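Local coordinates for penicillin-binding protein PbpB (Mycobacterium tuberculosis, PDB 6KGU) that cross-links peptidoglycan as a transpeptidase, building it from lipid intermediates, and is bound by beta-lactams such as aztreonam, at residues D198-F203 / M542-V547; Q206-Q211 / F534-G539; V224-K229 / Q392-Y397; Q459-T464 / G474-A479. All coordinates share one frame; numbering follows the deposited sequence. Where two conformers were deposited one is given.

Contact 1. Residues D198-F203 / M542-V547; sequences DNDIQF and MQRENV
Arg544, near the C-terminal end of helix 531-544, reaches over to Asp198, Asp200 and Ile201 at the start of helix 199-216. The contact joins an N-capped helix start to a helix that finishes in a Schellman motif. Met542 packs on Tyr470 and Met472, and its carbonyl O receives Val547 N, one of the two bonds of the Schellman motif. Gln543 O accepts the other, from Asn546 N. Arg544 makes the contact itself. Its CG sits between the backbone N and the carbonyl carbon (chi1 83°), and the chain bends at chi3. Ile201 CG1 lies over one face of the guanidinium, 3.8 Å from Arg544 NH1, toward the rim of the group. Asp200 OD2 makes a long salt bridge of 3.9 Å to Arg544 NH2, with carboxylate and guanidinium planes turned 57° apart. Asp198 OD2 stays 4.2 Å from the same NH2, close enough that the charges may attract, but beyond a salt bridge. The Asp198 carboxylate is already engaged as N-cap. Glu545 follows, with a weak hydrogen bond to Tyr509 OH and a long, weak ion pair to Arg508. Asn546 takes the positive phi of the Schellman turn. Val547 closes the segment with its carbonyl O on Tyr470 OH. Within the cap, Asp198 OD1 takes a weak bond from Asp200 N and one from Ile201 N, which comes at 3.2 Å from above the carboxylate plane.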
loop_
_atom_site.group_PDB
_atom_site.type_symbol
_atom_site.label_atom_id
_atom_site.label_comp_id
_atom_site.label_asym_id
_atom_site.label_seq_id
_atom_site.Cartn_x
_atom_site.Cartn_y
_atom_site.Cartn_z
ATOM N N ASP A 198 3.170 -1.973 -14.575
ATOM C CA ASP A 198 4.241 -2.606 -15.326
ATOM C C ASP A 198 4.035 -4.107 -15.175
ATOM O O ASP A 198 4.196 -4.647 -14.078
ATOM C CB ASP A 198 5.600 -2.148 -14.800
ATOM C CG ASP A 198 6.769 -2.785 -15.531
ATOM O OD1 ASP A 198 6.738 -3.997 -15.790
ATOM O OD2 ASP A 198 7.731 -2.058 -15.831
ATOM N N ASN A 199 3.699 -4.777 -16.284
ATOM C CA ASN A 199 3.320 -6.186 -16.223
ATOM C C ASN A 199 4.435 -7.055 -15.667
ATOM O O ASN A 199 4.152 -8.043 -14.990
ATOM C CB ASN A 199 2.890 -6.683 -17.603
ATOM C CG ASN A 199 1.455 -6.279 -17.942
ATOM O OD1 ASN A 199 0.760 -5.667 -17.122
ATOM N ND2 ASN A 199 1.007 -6.620 -19.144
ATOM N N ASP A 200 5.700 -6.704 -15.918
ATOM C CA ASP A 200 6.802 -7.478 -15.357
ATOM C C ASP A 200 6.840 -7.342 -13.840
ATOM O O ASP A 200 6.964 -8.334 -13.117
ATOM C CB ASP A 200 8.137 -7.028 -15.958
ATOM C CG ASP A 200 8.184 -7.175 -17.476
ATOM O OD1 ASP A 200 7.533 -8.100 -18.021
ATOM O OD2 ASP A 200 8.890 -6.367 -18.116
ATOM N N ILE A 201 6.748 -6.115 -13.341
ATOM C CA ILE A 201 6.703 -5.919 -11.898
ATOM C C ILE A 201 5.454 -6.575 -11.317
ATOM O O ILE A 201 5.528 -7.328 -10.337
ATOM C CB ILE A 201 6.794 -4.421 -11.562
ATOM C CG1 ILE A 201 8.134 -3.874 -12.080
ATOM C CG2 ILE A 201 6.609 -4.211 -10.062
ATOM C CD1 ILE A 201 8.317 -2.349 -11.982
ATOM N N GLN A 202 4.296 -6.351 -11.952
ATOM C CA GLN A 202 3.056 -6.945 -11.458
ATOM C C GLN A 202 3.167 -8.458 -11.375
ATOM O O GLN A 202 2.780 -9.059 -10.374
ATOM C CB GLN A 202 1.876 -6.549 -12.354
ATOM C CG GLN A 202 0.562 -7.267 -12.006
ATOM C CD GLN A 202 -0.121 -6.656 -10.802
ATOM O OE1 GLN A 202 0.101 -5.492 -10.497
ATOM N NE2 GLN A 202 -0.975 -7.435 -10.118
ATOM N N PHE A 203 3.702 -9.095 -12.427
ATOM C CA PHE A 203 3.777 -10.551 -12.441
ATOM C C PHE A 203 4.636 -11.064 -11.293
ATOM O O PHE A 203 4.269 -12.027 -10.605
ATOM C CB PHE A 203 4.325 -11.050 -13.789
ATOM C CG PHE A 203 4.359 -12.551 -13.900
ATOM C CD1 PHE A 203 3.179 -13.285 -13.912
ATOM C CD2 PHE A 203 5.561 -13.226 -13.993
ATOM C CE1 PHE A 203 3.195 -14.666 -14.015
ATOM C CE2 PHE A 203 5.586 -14.610 -14.098
ATOM C CZ PHE A 203 4.404 -15.333 -14.108
ATOM N N MET A 542 15.784 -3.606 -7.243
ATOM C CA MET A 542 17.097 -2.986 -7.371
ATOM C C MET A 542 17.935 -3.712 -8.412
ATOM O O MET A 542 18.548 -3.082 -9.278
ATOM C CB MET A 542 17.813 -2.961 -6.020
ATOM C CG MET A 542 17.083 -2.171 -4.945
ATOM S SD MET A 542 16.962 -0.414 -5.272
ATOM C CE MET A 542 15.446 -0.235 -6.190
ATOM N N GLN A 543 17.942 -5.046 -8.364
ATOM C CA GLN A 543 18.784 -5.813 -9.278
ATOM C C GLN A 543 18.336 -5.624 -10.719
ATOM O O GLN A 543 19.156 -5.381 -11.612
ATOM C CB GLN A 543 18.772 -7.295 -8.888
ATOM C CG GLN A 543 19.299 -7.532 -7.455
ATOM C CD GLN A 543 19.091 -8.968 -6.954
ATOM O OE1 GLN A 543 18.535 -9.802 -7.659
ATOM N NE2 GLN A 543 19.544 -9.248 -5.741
ATOM N N ARG A 544 17.029 -5.706 -10.962
ATOM C CA ARG A 544 16.555 -5.697 -12.337
ATOM C C ARG A 544 16.831 -4.371 -13.032
ATOM O O ARG A 544 16.917 -4.341 -14.266
ATOM C CB ARG A 544 15.065 -6.021 -12.381
ATOM C CG ARG A 544 14.183 -4.838 -12.112
ATOM C CD ARG A 544 12.702 -5.202 -12.060
ATOM N NE ARG A 544 12.088 -5.370 -13.373
ATOM C CZ ARG A 544 11.533 -4.387 -14.079
ATOM N NH1 ARG A 544 11.530 -3.137 -13.622
ATOM N NH2 ARG A 544 10.989 -4.655 -15.254
ATOM N N GLU A 545 16.981 -3.282 -12.281
ATOM C CA GLU A 545 17.386 -2.005 -12.851
ATOM C C GLU A 545 18.865 -1.702 -12.630
ATOM O O GLU A 545 19.304 -0.583 -12.909
ATOM C CB GLU A 545 16.533 -0.875 -12.279
ATOM C CG GLU A 545 15.218 -0.698 -13.013
ATOM C CD GLU A 545 14.688 0.711 -12.924
ATOM O OE1 GLU A 545 14.828 1.345 -11.850
ATOM O OE2 GLU A 545 14.137 1.193 -13.937
ATOM N N ASN A 546 19.632 -2.666 -12.126
ATOM C CA ASN A 546 21.059 -2.486 -11.856
ATOM C C ASN A 546 21.327 -1.167 -11.136
ATOM O O ASN A 546 22.123 -0.331 -11.572
ATOM C CB ASN A 546 21.862 -2.589 -13.148
ATOM C CG ASN A 546 21.422 -3.757 -13.999
ATOM O OD1 ASN A 546 21.853 -4.887 -13.783
ATOM N ND2 ASN A 546 20.543 -3.493 -14.964
ATOM N N VAL A 547 20.620 -0.966 -10.036
ATOM C CA VAL A 547 20.930 0.179 -9.182
ATOM C C VAL A 547 22.249 -0.092 -8.470
ATOM O O VAL A 547 22.441 -1.199 -7.934
ATOM C CB VAL A 547 19.800 0.414 -8.186
ATOM C CG1 VAL A 547 20.174 1.521 -7.224
ATOM C CG2 VAL A 547 18.507 0.743 -8.929
#

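Contact 2. Residues Q206-Q211 / F534-G539; sequences QQQVQQ and FHNIAG. With CO (cobalt (II) ion), chain C.
Gln208 and Asn536 face each other from helices 199-216 and 531-544, whose nearest alpha carbons here, Gln208 CA and Ile537 CA, are 7.8 Å apart. The Gln208 chain bends at chi2 (-74°), which brings its amide oxygen to the neighbouring helix. Asn536 ND2 donates to Gln208 OE1 at 3.3 Å. The bond is weak, with an angle of 140° at the hydrogen. The side chains cross at about a right angle, and the amide planes stand 79° apart. Asn536 was modelled in two conformers, so this weak bond is doubtful. One residue before it, His535 binds a cobalt ion through NE2 at 2.1 Å. Its ND1 bonds to Gly466 O, which helps fix the ring. Waters lie round the metal, but some are too close together to be present at once, so the ligand count is doubtful. This is a surface contact between two helices that lie on the same sheet. Below it, Phe534, Ile537 and Ala538 rest on Ile511 of strand 509-516, while Val209 packs on Val221 and Ala223 of strand 220-227.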
loop_
_atom_site.group_PDB
_atom_site.type_symbol
_atom_site.label_atom_id
_atom_site.label_comp_id
_atom_site.label_asym_id
_atom_site.label_seq_id
_atom_site.Cartn_x
_atom_site.Cartn_y
_atom_site.Cartn_z
ATOM N N GLN A 206 2.821 -10.315 -7.924
ATOM C CA GLN A 206 1.627 -11.142 -7.736
ATOM C C GLN A 206 1.995 -12.570 -7.353
ATOM O O GLN A 206 1.365 -13.168 -6.475
ATOM C CB GLN A 206 0.765 -11.119 -9.008
ATOM C CG GLN A 206 -0.618 -11.775 -8.848
ATOM C CD GLN A 206 -1.573 -11.443 -9.994
ATOM O OE1 GLN A 206 -1.445 -10.402 -10.655
ATOM N NE2 GLN A 206 -2.522 -12.345 -10.253
ATOM N N GLN A 207 3.021 -13.131 -8.004
ATOM C CA GLN A 207 3.522 -14.448 -7.627
ATOM C C GLN A 207 4.080 -14.451 -6.213
ATOM O O GLN A 207 3.812 -15.365 -5.426
ATOM C CB GLN A 207 4.613 -14.880 -8.588
ATOM C CG GLN A 207 4.174 -15.245 -9.957
ATOM C CD GLN A 207 5.388 -15.676 -10.737
ATOM O OE1 GLN A 207 6.193 -14.833 -11.173
ATOM N NE2 GLN A 207 5.585 -16.987 -10.842
ATOM N N GLN A 208 4.912 -13.464 -5.890
ATOM C CA GLN A 208 5.471 -13.412 -4.543
ATOM C C GLN A 208 4.371 -13.276 -3.497
ATOM O O GLN A 208 4.485 -13.842 -2.403
ATOM C CB GLN A 208 6.487 -12.271 -4.445
ATOM C CG GLN A 208 7.822 -12.592 -5.183
ATOM C CD GLN A 208 8.681 -13.596 -4.410
ATOM O OE1 GLN A 208 8.649 -13.638 -3.177
ATOM N NE2 GLN A 208 9.447 -14.397 -5.129
ATOM N N VAL A 209 3.278 -12.577 -3.826
ATOM C CA VAL A 209 2.189 -12.460 -2.858
ATOM C C VAL A 209 1.529 -13.819 -2.635
ATOM O O VAL A 209 1.147 -14.166 -1.504
ATOM C CB VAL A 209 1.184 -11.389 -3.328
ATOM C CG1 VAL A 209 -0.199 -11.637 -2.750
ATOM C CG2 VAL A 209 1.702 -9.986 -2.938
ATOM N N GLN A 210 1.371 -14.602 -3.713
ATOM C CA GLN A 210 0.769 -15.929 -3.594
ATOM C C GLN A 210 1.630 -16.825 -2.712
ATOM O O GLN A 210 1.128 -17.491 -1.802
ATOM C CB GLN A 210 0.581 -16.568 -4.979
ATOM C CG GLN A 210 -0.157 -17.934 -4.924
ATOM C CD GLN A 210 -1.542 -17.809 -4.271
ATOM O OE1 GLN A 210 -2.436 -17.173 -4.822
ATOM N NE2 GLN A 210 -1.709 -18.399 -3.086
ATOM N N GLN A 211 2.932 -16.839 -2.931
ATOM C CA GLN A 211 3.706 -17.733 -2.086
ATOM C C GLN A 211 3.960 -17.157 -0.686
ATOM O O GLN A 211 4.226 -17.931 0.235
ATOM C CB GLN A 211 4.995 -18.117 -2.805
ATOM C CG GLN A 211 4.761 -18.449 -4.299
ATOM C CD GLN A 211 3.765 -19.585 -4.571
ATOM O OE1 GLN A 211 3.743 -20.604 -3.882
ATOM N NE2 GLN A 211 2.946 -19.408 -5.598
ATOM N N PHE A 534 9.022 -7.865 1.733
ATOM C CA PHE A 534 9.598 -6.601 1.288
ATOM C C PHE A 534 11.028 -6.805 0.798
ATOM O O PHE A 534 11.426 -6.239 -0.222
ATOM C CB PHE A 534 9.559 -5.571 2.422
ATOM C CG PHE A 534 10.293 -4.285 2.093
ATOM C CD1 PHE A 534 11.658 -4.158 2.360
ATOM C CD2 PHE A 534 9.613 -3.203 1.518
ATOM C CE1 PHE A 534 12.342 -2.975 2.047
ATOM C CE2 PHE A 534 10.279 -2.008 1.215
ATOM C CZ PHE A 534 11.655 -1.904 1.480
ATOM N N HIS A 535 11.817 -7.581 1.546
ATOM C CA HIS A 535 13.182 -7.928 1.152
ATOM C C HIS A 535 13.240 -8.463 -0.274
ATOM O O HIS A 535 14.017 -7.972 -1.107
ATOM C CB HIS A 535 13.731 -8.978 2.122
ATOM C CG HIS A 535 15.105 -9.455 1.783
ATOM N ND1 HIS A 535 16.237 -8.816 2.228
ATOM C CD2 HIS A 535 15.532 -10.514 1.053
ATOM C CE1 HIS A 535 17.306 -9.450 1.779
ATOM N NE2 HIS A 535 16.904 -10.486 1.069
ATOM N N ASN A 536 12.409 -9.469 -0.563
ATOM C CA ASN A 536 12.394 -10.103 -1.878
ATOM C C ASN A 536 12.038 -9.107 -2.974
ATOM O O ASN A 536 12.715 -9.019 -4.000
ATOM C CB ASN A 536 11.389 -11.258 -1.886
ATOM C CG ASN A 536 11.800 -12.395 -0.983
ATOM O OD1 ASN A 536 12.948 -12.468 -0.557
ATOM N ND2 ASN A 536 10.863 -13.299 -0.696
ATOM N N ILE A 537 10.949 -8.361 -2.782
ATOM C CA ILE A 537 10.475 -7.461 -3.834
ATOM C C ILE A 537 11.442 -6.299 -4.030
ATOM O O ILE A 537 11.826 -5.975 -5.157
ATOM C CB ILE A 537 9.057 -6.953 -3.522
ATOM C CG1 ILE A 537 8.049 -8.107 -3.602
ATOM C CG2 ILE A 537 8.664 -5.797 -4.475
ATOM C CD1 ILE A 537 6.726 -7.799 -2.957
ATOM N N ALA A 538 11.818 -5.631 -2.942
ATOM C CA ALA A 538 12.670 -4.455 -3.080
ATOM C C ALA A 538 14.040 -4.840 -3.627
ATOM O O ALA A 538 14.616 -4.106 -4.434
ATOM C CB ALA A 538 12.807 -3.734 -1.736
ATOM N N GLY A 539 14.568 -5.987 -3.195
ATOM C CA GLY A 539 15.850 -6.442 -3.710
ATOM C C GLY A 539 15.793 -6.759 -5.189
ATOM O O GLY A 539 16.715 -6.435 -5.941
HETATM CO CO CO C . 17.919 -11.889 -0.208
HETATM O O HOH W 1 16.123 -12.808 -1.045
HETATM O O HOH W 2 16.576 -11.773 -1.850
HETATM O O HOH W 3 18.499 -10.646 -1.455
HETATM O O HOH W 4 19.504 -10.441 -0.102
#

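Contact 3. Residues V224-K229 / Q392-Y397; sequences VVLDAK and QMTGMY
Leu226 and Thr394 form the tight centre where helix 390-401 packs on the antiparallel sheet of the transpeptidase domain. Thr394 CG2 is anti to its own backbone N and points at the strand. It lies 3.7 Å from Leu226 CG and equally close to Leu226 CD1. That CD1 also meets Gly395 CA at 4.0 Å, on the bare helix backbone. Val224 is less close-fitting, its CB 3.9 Å from Thr394 OG1. Strand and helix run in roughly the same direction, 34° apart, with axes 9.0 Å from each other. The other end of segment 224-229 is looser: the chain leaves the sheet, Asp227 is partly exposed and Lys229 is in solvent. The Thr394 hydroxyl bonds to Leu390 O one turn back in its own helix, so its polar demand is met there. The methyl packs on Leu226 while the hydroxyl oxygen rests beside Val224 CB, and the contact works as nonpolar packing in the core.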
loop_
_atom_site.group_PDB
_atom_site.type_symbol
_atom_site.label_atom_id
_atom_site.label_comp_id
_atom_site.label_asym_id
_atom_site.label_seq_id
_atom_site.Cartn_x
_atom_site.Cartn_y
_atom_site.Cartn_z
ATOM N N VAL A 224 1.257 -3.510 -2.726
ATOM C CA VAL A 224 1.160 -2.382 -3.647
ATOM C C VAL A 224 2.564 -1.832 -3.845
ATOM O O VAL A 224 3.319 -1.686 -2.877
ATOM C CB VAL A 224 0.220 -1.279 -3.103
ATOM C CG1 VAL A 224 0.330 0.015 -3.955
ATOM C CG2 VAL A 224 -1.247 -1.795 -3.032
ATOM N N VAL A 225 2.922 -1.547 -5.091
ATOM C CA VAL A 225 4.179 -0.888 -5.413
ATOM C C VAL A 225 3.848 0.422 -6.114
ATOM O O VAL A 225 3.206 0.421 -7.169
ATOM C CB VAL A 225 5.084 -1.757 -6.298
ATOM C CG1 VAL A 225 6.377 -0.981 -6.621
ATOM C CG2 VAL A 225 5.404 -3.113 -5.608
ATOM N N LEU A 226 4.308 1.530 -5.546
ATOM C CA LEU A 226 4.134 2.835 -6.156
ATOM C C LEU A 226 5.461 3.381 -6.659
ATOM O O LEU A 226 6.511 3.166 -6.049
ATOM C CB LEU A 226 3.537 3.839 -5.164
ATOM C CG LEU A 226 2.171 3.554 -4.537
ATOM C CD1 LEU A 226 1.772 4.726 -3.621
ATOM C CD2 LEU A 226 1.118 3.320 -5.609
ATOM N N ASP A 227 5.400 4.109 -7.770
ATOM C CA ASP A 227 6.523 4.952 -8.140
ATOM C C ASP A 227 6.684 6.054 -7.101
ATOM O O ASP A 227 5.727 6.773 -6.794
ATOM C CB ASP A 227 6.323 5.566 -9.529
ATOM C CG ASP A 227 7.434 6.537 -9.877
ATOM O OD1 ASP A 227 8.492 6.083 -10.320
ATOM O OD2 ASP A 227 7.270 7.753 -9.643
ATOM N N ALA A 228 7.901 6.185 -6.564
ATOM C CA ALA A 228 8.130 7.087 -5.440
ATOM C C ALA A 228 7.786 8.528 -5.785
ATOM O O ALA A 228 7.160 9.227 -4.983
ATOM C CB ALA A 228 9.585 6.993 -4.977
ATOM N N LYS A 229 8.189 8.997 -6.969
ATOM C CA LYS A 229 8.049 10.420 -7.279
ATOM C C LYS A 229 6.638 10.778 -7.738
ATOM O O LYS A 229 6.096 11.811 -7.328
ATOM C CB LYS A 229 9.065 10.822 -8.348
ATOM C CG LYS A 229 10.508 11.047 -7.836
ATOM C CD LYS A 229 11.493 11.198 -9.018
ATOM C CE LYS A 229 12.880 11.703 -8.593
ATOM N NZ LYS A 229 12.827 13.135 -8.154
ATOM N N GLN A 392 -3.865 3.540 0.723
ATOM C CA GLN A 392 -3.660 4.704 1.583
ATOM C C GLN A 392 -2.372 4.575 2.397
ATOM O O GLN A 392 -1.596 5.528 2.511
ATOM C CB GLN A 392 -4.849 4.861 2.536
ATOM C CG GLN A 392 -6.106 5.404 1.876
ATOM C CD GLN A 392 -7.260 5.475 2.843
ATOM O OE1 GLN A 392 -7.399 4.606 3.704
ATOM N NE2 GLN A 392 -8.107 6.504 2.703
ATOM N N MET A 393 -2.166 3.413 3.022
ATOM C CA MET A 393 -0.951 3.187 3.804
ATOM C C MET A 393 0.284 3.413 2.950
ATOM O O MET A 393 1.189 4.170 3.325
ATOM C CB MET A 393 -0.964 1.761 4.371
ATOM C CG MET A 393 0.228 1.404 5.249
ATOM S SD MET A 393 0.240 -0.366 5.659
ATOM C CE MET A 393 1.395 -0.991 4.434
ATOM N N THR A 394 0.326 2.770 1.781
ATOM C CA THR A 394 1.444 2.946 0.864
ATOM C C THR A 394 1.571 4.397 0.408
ATOM O O THR A 394 2.682 4.902 0.219
ATOM C CB THR A 394 1.268 2.003 -0.328
ATOM O OG1 THR A 394 1.025 0.679 0.165
ATOM C CG2 THR A 394 2.504 1.976 -1.184
ATOM N N GLY A 395 0.442 5.086 0.228
ATOM C CA GLY A 395 0.495 6.474 -0.206
ATOM C C GLY A 395 1.116 7.389 0.835
ATOM O O GLY A 395 1.773 8.378 0.483
ATOM N N MET A 396 0.945 7.060 2.121
ATOM C CA MET A 396 1.604 7.807 3.193
ATOM C C MET A 396 3.110 7.781 3.031
ATOM O O MET A 396 3.783 8.809 3.181
ATOM C CB MET A 396 1.239 7.222 4.559
ATOM C CG MET A 396 -0.134 7.582 5.059
ATOM S SD MET A 396 -0.156 7.677 6.855
ATOM C CE MET A 396 0.014 5.960 7.344
ATOM N N TYR A 397 3.665 6.594 2.780
ATOM C CA TYR A 397 5.111 6.471 2.661
ATOM C C TYR A 397 5.601 7.084 1.354
ATOM O O TYR A 397 6.749 7.535 1.270
ATOM C CB TYR A 397 5.515 4.995 2.804
ATOM C CG TYR A 397 5.457 4.558 4.255
ATOM C CD1 TYR A 397 4.236 4.442 4.916
ATOM C CD2 TYR A 397 6.625 4.306 4.982
ATOM C CE1 TYR A 397 4.168 4.066 6.268
ATOM C CE2 TYR A 397 6.570 3.942 6.327
ATOM C CZ TYR A 397 5.336 3.826 6.962
ATOM O OH TYR A 397 5.259 3.456 8.288
#

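Contact 4. Residues Q459-T464 / G474-A479; sequences QGTGPT and GKTGTA. With AZR (2-({[(1Z)-1-(2-amino-1,3-thiazol-4-yl)-2-oxo-2-{[(2S,3S)-1-oxo-3-(sulfoamino)butan-2-yl]amino}ethylidene]amino}oxy)-2-methylpropanoic acid), chain B.
Thr461 and Thr476 meet without a flat side chain between them; the flat groups are peptides and the aminothiazole of the aztreonam adduct. Ala479 CB lies over one face of that ring, 3.8 Å from ligand C26. The Thr476 carbonyl takes Lys475 NZ at 2.9 Å, tilted 22° from its plane. Thr478 pairs with the ligand core like a strand edge: its N gives an almost straight bond to O9 (3.0 Å), and its O accepts from N13 (2.9 Å). Thr461 OG1 and Thr476 OG1 lie 2.5 Å apart, a very short approach; the direction of the bond is not settled. A chi1 of 43° turns Thr476 OG1 toward both Thr461 and the sulfonate, where it donates to O33 (2.6 Å). Thr478 OG1 donates to O34 (3.1 Å). Lys475 NZ lies 2.9 Å from O33 and bonds to Ser324 OG and to a water shared with Thr461 OG1. Lys475, Thr476 and Gly477 fit the KTG motif of penicillin-binding proteins. The bonds of Thr478 N to O9 and of Ser269 N to the ligand are consistent with an oxyanion hole. Thr476, Thr478 and Lys475 gather at the sulfonate as an anion site, where a substrate carboxylate probably binds.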
loop_
_atom_site.group_PDB
_atom_site.type_symbol
_atom_site.label_atom_id
_atom_site.label_comp_id
_atom_site.label_asym_id
_atom_site.label_seq_id
_atom_site.Cartn_x
_atom_site.Cartn_y
_atom_site.Cartn_z
ATOM N N GLN A 459 19.360 -3.322 17.033
ATOM C CA GLN A 459 18.587 -3.992 15.996
ATOM C C GLN A 459 17.157 -3.469 15.975
ATOM O O GLN A 459 16.542 -3.298 17.025
ATOM C CB GLN A 459 18.571 -5.501 16.216
ATOM C CG GLN A 459 17.866 -6.282 15.103
ATOM C CD GLN A 459 18.350 -7.705 15.052
ATOM O OE1 GLN A 459 19.531 -7.947 14.796
ATOM N NE2 GLN A 459 17.461 -8.652 15.333
ATOM N N GLY A 460 16.638 -3.209 14.770
ATOM C CA GLY A 460 15.251 -2.832 14.593
ATOM C C GLY A 460 14.323 -4.036 14.582
ATOM O O GLY A 460 14.730 -5.183 14.752
ATOM N N THR A 461 13.030 -3.754 14.406
ATOM C CA THR A 461 12.022 -4.810 14.392
ATOM C C THR A 461 12.031 -5.631 13.100
ATOM O O THR A 461 11.481 -6.735 13.093
ATOM C CB THR A 461 10.628 -4.214 14.592
ATOM O OG1 THR A 461 10.404 -3.204 13.592
ATOM C CG2 THR A 461 10.460 -3.602 15.998
ATOM N N GLY A 462 12.624 -5.127 12.010
ATOM C CA GLY A 462 12.554 -5.816 10.733
ATOM C C GLY A 462 13.876 -5.977 9.994
ATOM O O GLY A 462 14.009 -5.577 8.835
ATOM N N PRO A 463 14.874 -6.595 10.638
ATOM C CA PRO A 463 16.185 -6.718 9.982
ATOM C C PRO A 463 16.165 -7.568 8.720
ATOM O O PRO A 463 16.972 -7.314 7.816
ATOM C CB PRO A 463 17.069 -7.340 11.078
ATOM C CG PRO A 463 16.102 -8.097 11.939
ATOM C CD PRO A 463 14.863 -7.233 11.967
ATOM N N THR A 464 15.263 -8.555 8.612
ATOM C CA THR A 464 15.202 -9.300 7.353
ATOM C C THR A 464 14.714 -8.438 6.186
ATOM O O THR A 464 14.878 -8.842 5.029
ATOM C CB THR A 464 14.327 -10.569 7.479
ATOM O OG1 THR A 464 12.950 -10.221 7.675
ATOM C CG2 THR A 464 14.779 -11.436 8.650
ATOM N N GLY A 474 11.930 1.408 6.225
ATOM C CA GLY A 474 10.557 0.952 6.334
ATOM C C GLY A 474 10.060 0.909 7.768
ATOM O O GLY A 474 10.693 1.425 8.688
ATOM N N LYS A 475 8.894 0.283 7.940
ATOM C CA LYS A 475 8.263 0.165 9.242
ATOM C C LYS A 475 7.382 -1.076 9.252
ATOM O O LYS A 475 6.613 -1.303 8.313
ATOM C CB LYS A 475 7.426 1.411 9.578
ATOM C CG LYS A 475 6.783 1.381 10.966
ATOM C CD LYS A 475 7.852 1.529 12.049
ATOM C CE LYS A 475 7.283 1.287 13.429
ATOM N NZ LYS A 475 7.144 -0.166 13.752
ATOM N N THR A 476 7.491 -1.854 10.331
ATOM C CA THR A 476 6.688 -3.041 10.590
ATOM C C THR A 476 5.401 -2.665 11.310
ATOM O O THR A 476 5.342 -1.654 12.016
ATOM C CB THR A 476 7.463 -4.024 11.472
ATOM O OG1 THR A 476 8.109 -3.285 12.521
ATOM C CG2 THR A 476 8.516 -4.815 10.660
ATOM N N GLY A 477 4.369 -3.497 11.128
ATOM C CA GLY A 477 3.156 -3.377 11.916
ATOM C C GLY A 477 2.596 -4.724 12.340
ATOM O O GLY A 477 2.620 -5.687 11.565
ATOM N N THR A 478 2.087 -4.790 13.570
ATOM C CA THR A 478 1.448 -5.981 14.140
ATOM C C THR A 478 0.249 -5.470 14.936
ATOM O O THR A 478 0.409 -5.025 16.078
ATOM C CB THR A 478 2.401 -6.776 15.034
ATOM O OG1 THR A 478 3.627 -7.038 14.337
ATOM C CG2 THR A 478 1.765 -8.116 15.471
ATOM N N ALA A 479 -0.939 -5.522 14.334
ATOM C CA ALA A 479 -2.150 -4.969 14.925
ATOM C C ALA A 479 -3.075 -6.106 15.337
ATOM O O ALA A 479 -3.441 -6.952 14.508
ATOM C CB ALA A 479 -2.857 -4.026 13.949
HETATM C C7 AZR B . 4.617 -4.027 18.800
HETATM S S8 AZR B . -3.253 -1.283 17.249
HETATM O O9 AZR B . 2.328 -2.382 15.308
HETATM O O10 AZR B . 1.156 -2.154 19.867
HETATM O O11 AZR B . 0.700 -5.269 19.810
HETATM N N12 AZR B . 5.139 -2.941 16.637
HETATM N N13 AZR B . 1.646 -3.154 17.878
HETATM N N14 AZR B . -0.559 -4.800 19.331
HETATM N N15 AZR B . -2.825 -3.694 18.087
HETATM N N16 AZR B . -4.954 -3.366 17.142
HETATM S S17 AZR B . 5.941 -3.838 15.589
HETATM C C18 AZR B . 4.073 -3.512 17.479
HETATM C C19 AZR B . 2.928 -2.498 17.643
HETATM C C20 AZR B . 2.788 -1.808 16.262
HETATM C C21 AZR B . 0.844 -2.882 18.925
HETATM C C22 AZR B . -0.458 -3.602 18.893
HETATM C C23 AZR B . 0.662 -6.607 20.256
HETATM C C24 AZR B . -1.666 -2.961 18.312
HETATM C C25 AZR B . -1.712 -1.657 17.933
HETATM C C26 AZR B . -3.742 -2.938 17.522
HETATM C C27 AZR B . 0.477 -7.462 19.016
HETATM C C28 AZR B . 1.950 -6.956 20.981
HETATM C C29 AZR B . -0.527 -6.755 21.204
HETATM O O30 AZR B . -1.068 -5.817 21.749
HETATM O O31 AZR B . -0.863 -7.991 21.400
HETATM O O32 AZR B . 6.804 -4.699 16.310
HETATM O O33 AZR B . 6.888 -2.862 14.828
HETATM O O34 AZR B . 5.015 -4.339 14.641
HETATM O O HOH W 5 9.802 -0.647 13.876
#

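Contacts 1 and 2 join the same two helices, 199-216 and 531-544, with centres 11 Å apart. Contact 3 packs helix 390-401 on strand 220-227 of the sheet that also carries contact 4, on strand 473-483. Contact 4 alone lies in the aztreonam pocket, with the Lys475 side chain about 4 Å from that of Ser269, the acylated serine by similarity. Contact 3 packs against contact 4: Tyr397 OH is 3.2 Å from Lys475 CB and bonds to Val270 O beside that serine. Contact 2 touches contact 4 through His535 ND1, 3.1 Å from Thr464 O. Contact 1 is farthest from contact 4, about 24 Å between centres.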